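Local coordinates for arsenite methyltransferase (Chlamydomonas reinhardtii, PDB 5EVJ), which probably methylates trivalent arsenic, transferring methyl groups from S-adenosyl-L-methionine to arsenic bound as its glutathione conjugate, at residues 288-294 and 335-341; 240-244 and 323-327. The protein carries 15 engineered substitutions. All coordinates share one frame. Residues are numbered along the deposited sequence.

Interaction 1 of 2, residues 288-294 and 335-341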
# COMPACT_ATOMS: atom_id res chain seq x y z
N GLY A 288 8.32 16.04 20.93
CA GLY A 288 8.62 15.30 22.16
C GLY A 288 7.69 14.13 22.49
O GLY A 288 7.52 13.77 23.69
N GLN A 289 7.10 13.52 21.45
CA GLN A 289 6.23 12.41 21.69
C GLN A 289 6.99 11.09 21.84
O GLN A 289 8.12 10.92 21.29
CB GLN A 289 5.16 12.31 20.59
CG GLN A 289 4.22 13.49 20.50
CD GLN A 289 3.68 13.62 19.07
OE1 GLN A 289 4.43 13.78 18.11
NE2 GLN A 289 2.39 13.44 18.93
N VAL A 290 6.35 10.15 22.54
CA VAL A 290 6.88 8.75 22.64
C VAL A 290 5.81 7.77 22.22
O VAL A 290 4.67 7.92 22.67
CB VAL A 290 7.22 8.47 24.13
CG1 VAL A 290 7.61 7.00 24.40
CG2 VAL A 290 8.30 9.47 24.59
N ALA A 291 6.19 6.74 21.46
CA ALA A 291 5.31 5.66 21.01
C ALA A 291 5.65 4.28 21.65
O ALA A 291 6.85 3.93 21.86
CB ALA A 291 5.34 5.52 19.48
N VAL A 292 4.61 3.53 22.00
CA VAL A 292 4.84 2.24 22.58
C VAL A 292 3.90 1.38 21.82
O VAL A 292 2.64 1.64 21.81
CB VAL A 292 4.52 2.18 24.11
CG1 VAL A 292 4.96 0.85 24.76
CG2 VAL A 292 5.13 3.35 24.85
N TYR A 293 4.49 0.41 21.14
CA TYR A 293 3.73 -0.62 20.55
C TYR A 293 3.35 -1.65 21.55
O TYR A 293 4.21 -2.16 22.27
CB TYR A 293 4.50 -1.19 19.45
CG TYR A 293 3.81 -2.39 18.90
CD1 TYR A 293 2.54 -2.28 18.31
CD2 TYR A 293 4.47 -3.65 18.89
CE1 TYR A 293 1.91 -3.39 17.76
CE2 TYR A 293 3.84 -4.78 18.33
CZ TYR A 293 2.55 -4.65 17.77
OH TYR A 293 1.89 -5.75 17.21
N LYS A 294 2.06 -1.94 21.65
CA LYS A 294 1.50 -2.77 22.71
C LYS A 294 1.51 -4.28 22.39
O LYS A 294 1.13 -5.10 23.22
CB LYS A 294 0.05 -2.31 23.15
CG LYS A 294 0.03 -1.03 23.95
CD LYS A 294 -1.39 -0.68 24.44
CE LYS A 294 -2.15 -0.04 23.29
NZ LYS A 294 -3.28 0.82 23.73
N PRO A 335 -5.22 1.64 17.97
CA PRO A 335 -5.58 0.84 19.15
C PRO A 335 -4.37 0.00 19.68
O PRO A 335 -4.38 -0.44 20.82
CB PRO A 335 -6.66 -0.13 18.62
CG PRO A 335 -7.25 0.60 17.43
CD PRO A 335 -6.07 1.30 16.79
N HIS A 336 -3.38 -0.26 18.82
CA HIS A 336 -2.23 -1.05 19.23
C HIS A 336 -1.03 -0.25 19.75
O HIS A 336 0.05 -0.85 20.00
CB HIS A 336 -1.76 -1.91 18.07
CG HIS A 336 -2.88 -2.65 17.40
ND1 HIS A 336 -3.48 -3.74 17.97
CD2 HIS A 336 -3.53 -2.42 16.23
CE1 HIS A 336 -4.47 -4.16 17.19
NE2 HIS A 336 -4.49 -3.40 16.11
N PHE A 337 -1.17 1.07 19.89
CA PHE A 337 -0.05 1.92 20.27
C PHE A 337 -0.46 2.87 21.34
O PHE A 337 -1.56 3.31 21.31
CB PHE A 337 0.41 2.79 19.09
CG PHE A 337 1.17 2.00 18.11
CD1 PHE A 337 0.51 1.32 17.11
CD2 PHE A 337 2.59 1.90 18.21
CE1 PHE A 337 1.22 0.56 16.19
CE2 PHE A 337 3.31 1.13 17.29
CZ PHE A 337 2.65 0.44 16.29
N THR A 338 0.46 3.25 22.23
CA THR A 338 0.24 4.35 23.15
C THR A 338 1.19 5.44 22.71
O THR A 338 2.37 5.19 22.43
CB THR A 338 0.64 3.93 24.61
OG1 THR A 338 0.03 2.67 24.95
CG2 THR A 338 0.31 4.98 25.72
N ILE A 339 0.66 6.66 22.71
CA ILE A 339 1.42 7.86 22.46
C ILE A 339 1.49 8.61 23.73
O ILE A 339 0.47 8.94 24.34
CB ILE A 339 0.68 8.80 21.47
CG1 ILE A 339 0.42 8.07 20.15
CG2 ILE A 339 1.61 9.91 21.09
CD1 ILE A 339 1.72 7.57 19.49
N ILE A 340 2.69 8.98 24.12
CA ILE A 340 2.80 9.83 25.28
C ILE A 340 3.24 11.18 24.78
O ILE A 340 4.22 11.30 24.06
CB ILE A 340 3.86 9.24 26.23
CG1 ILE A 340 3.34 7.94 26.86
CG2 ILE A 340 4.16 10.22 27.32
CD1 ILE A 340 4.35 6.82 26.98
N GLY A 341 2.55 12.20 25.21
CA GLY A 341 2.83 13.55 24.77
C GLY A 341 1.75 14.02 23.84
O GLY A 341 0.72 13.38 23.66
O HOH W 1 -0.07 13.10 20.37

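Interaction 2 of 2, residues 240-244 and 323-327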
# COMPACT_ATOMS: atom_id res chain seq x y z
N THR A 240 1.90 13.64 2.26
CA THR A 240 3.06 14.47 2.46
C THR A 240 4.32 13.74 2.82
O THR A 240 5.39 14.33 2.70
CB THR A 240 2.72 15.49 3.49
OG1 THR A 240 1.46 16.03 3.11
CG2 THR A 240 3.78 16.62 3.58
N ASP A 241 4.22 12.48 3.28
CA ASP A 241 5.44 11.77 3.76
C ASP A 241 5.36 10.29 3.50
O ASP A 241 5.21 9.50 4.43
CB ASP A 241 5.72 12.11 5.19
CG ASP A 241 6.95 11.37 5.77
OD1 ASP A 241 7.88 10.96 5.03
OD2 ASP A 241 7.00 11.17 7.00
N PRO A 242 5.42 9.91 2.22
CA PRO A 242 5.46 8.52 1.85
C PRO A 242 6.54 7.77 2.61
O PRO A 242 7.58 8.31 2.81
CB PRO A 242 5.85 8.54 0.35
CG PRO A 242 5.33 9.83 -0.14
CD PRO A 242 5.67 10.76 1.04
N ARG A 243 6.28 6.53 3.00
CA ARG A 243 7.23 5.73 3.76
C ARG A 243 7.39 4.44 3.03
O ARG A 243 6.44 3.83 2.59
CB ARG A 243 6.70 5.46 5.17
CG ARG A 243 6.62 6.68 6.07
CD ARG A 243 7.95 7.06 6.73
NE ARG A 243 7.74 8.30 7.49
CZ ARG A 243 7.61 8.33 8.81
NH1 ARG A 243 7.73 7.21 9.49
NH2 ARG A 243 7.39 9.48 9.45
N GLN A 244 8.63 4.04 2.92
CA GLN A 244 9.02 2.84 2.22
C GLN A 244 8.98 1.67 3.24
O GLN A 244 9.67 1.68 4.28
CB GLN A 244 10.42 3.14 1.65
CG GLN A 244 11.16 1.90 1.23
CD GLN A 244 12.41 2.23 0.44
OE1 GLN A 244 12.39 3.05 -0.48
NE2 GLN A 244 13.53 1.59 0.80
N ASN A 323 5.09 12.87 12.64
CA ASN A 323 4.55 12.10 11.53
C ASN A 323 4.33 10.70 11.96
O ASN A 323 3.24 10.13 11.81
CB ASN A 323 5.44 12.13 10.26
CG ASN A 323 5.27 13.43 9.46
OD1 ASN A 323 4.47 14.33 9.81
ND2 ASN A 323 6.05 13.54 8.37
N THR A 324 5.41 10.11 12.45
CA THR A 324 5.40 8.75 12.89
C THR A 324 4.37 8.62 14.03
O THR A 324 3.65 7.64 14.05
CB THR A 324 6.81 8.39 13.44
OG1 THR A 324 7.72 8.33 12.32
CG2 THR A 324 6.72 7.02 14.14
N ALA A 325 4.31 9.58 14.97
CA ALA A 325 3.30 9.48 16.05
C ALA A 325 1.87 9.44 15.45
O ALA A 325 0.98 8.76 15.95
CB ALA A 325 3.43 10.61 17.09
N SER A 326 1.65 10.18 14.38
CA SER A 326 0.36 10.22 13.70
C SER A 326 0.11 8.88 13.02
O SER A 326 -1.03 8.37 13.05
CB SER A 326 0.32 11.37 12.62
OG SER A 326 0.22 12.65 13.25
N MET A 327 1.13 8.35 12.35
CA MET A 327 0.94 7.13 11.62
C MET A 327 0.59 5.86 12.42
O MET A 327 -0.03 4.90 11.87
CB MET A 327 2.17 6.82 10.77
CG MET A 327 2.47 7.93 9.73
SD MET A 327 3.98 7.72 8.75
CE MET A 327 3.95 9.24 7.76

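Interaction 1 of 2, residues 288-294 and 335-341
Backbone hydrogen bonds dominate the pairing of strands 289-293 and 337-340, which run antiparallel with axes 4.6 Å apart. Val290 and Ile340 form one hydrogen-bonded pair (Val290 N to Ile340 O 2.9 Å, Ile340 N to Val290 O 2.7 Å), and Val292 and Thr338 the next (Val292 N to Thr338 O 2.8 Å, Thr338 N to Val292 O 2.7 Å). Just past the strand, Lys294 N continues the pattern to His336 O at 2.8 Å. Between these bonds lie CA-H...O contacts, the shortest from Phe337 CA to Val292 O at 3.1 Å.

Apolar side chains pack on both faces. Val290 and Val292 meet Ile340 on one, with Val292 CG2 4.1 Å from Ile340 CD1. The other carries Ala291 against Ile339 and Tyr293 against Phe337, whose rings meet obliquely, centroids 5.0 Å apart and planes at 43°; helix 322-329 touches Phe337 and Ile339 on this face.

Polar side chains work at the ends. Lys294 NZ makes a weak hydrogen bond to Pro335 O (3.4 Å), and a water 2.9 Å from Gln289 NE2 makes a weak link to Gly341 O (3.4 Å). Tyr293 OH hydrogen-bonds the backbone at His300 O and Ile297 N.

Strand 289-293 is the middle of a three-stranded antiparallel sheet, with 337-340 along one side and 318-320 along the other. The strong hydrogen bonds here all join main chain to main chain, while side chains add mainly van der Waals packing, so the contact combines backbone pairing with apolar packing.

Interaction 2 of 2, residues 240-244 and 323-327
A buried polar contact, built round an intrasegment salt bridge, joins the loop before strand 243-249, and the first residue of that strand, to helix 322-329. That strand is an outermost one of the seven-stranded mixed sheet, and the helix comes from the C-terminal part of the chain. Asp241 and Arg243 are paired before the helix is considered: Asp241 OD2 accepts from Arg243 NE and from Arg243 NH2, both at 3.0 Å. The helix then adds a donor and an acceptor. Asn323 ND2 gives a hydrogen bond to Asp241 OD2 (2.9 Å), so this one oxygen receives three bonds, while Thr324 OG1 accepts from Arg243 NH1 at 3.0 Å and from Arg243 NH2 at 3.1 Å.

The large sheet, with strand order 3-2-1-4-5-7-6, is that of the Rossmann-like fold of class I S-adenosylmethionine-dependent methyltransferases, and 243-249 is the sixth strand in that scheme. Met327, one helical turn after Asn323, supplies the apolar part of the contact. Its SD lies over one face of the Arg243 guanidinium, 3.7 Å from Arg243 CZ, and its CE comes within 3.6 Å of Asp241 O.

Residues outside the two segments extend the network. Arg243 NH1 also forms a salt bridge with Asp307, giving the guanidinium a second carboxylate, and Asn323 OD1 accepts from the backbone of Glu281. Met327 in addition touches Phe274 on the neighbouring strand 266-274.

From the N terminus, the chain first builds most of the methyltransferase sheet and reaches 240-244, the first half of interaction 2. It then runs through strand 266-274 to 288-294, which opens interaction 1 before interaction 2 has closed. Helix 322-329 closes interaction 2 against the large sheet; strand 337-340 follows and closes interaction 1, so the two loops cross. Their centres lie about 15 Å apart, and they touch through the helix: Ala325 CB is 3.5 Å from Gln289 OE1, and Ala325 O is 3.8 Å from Ile339 CD1. The helix therefore joins the small C-terminal sheet to the edge of the Rossmann-like sheet.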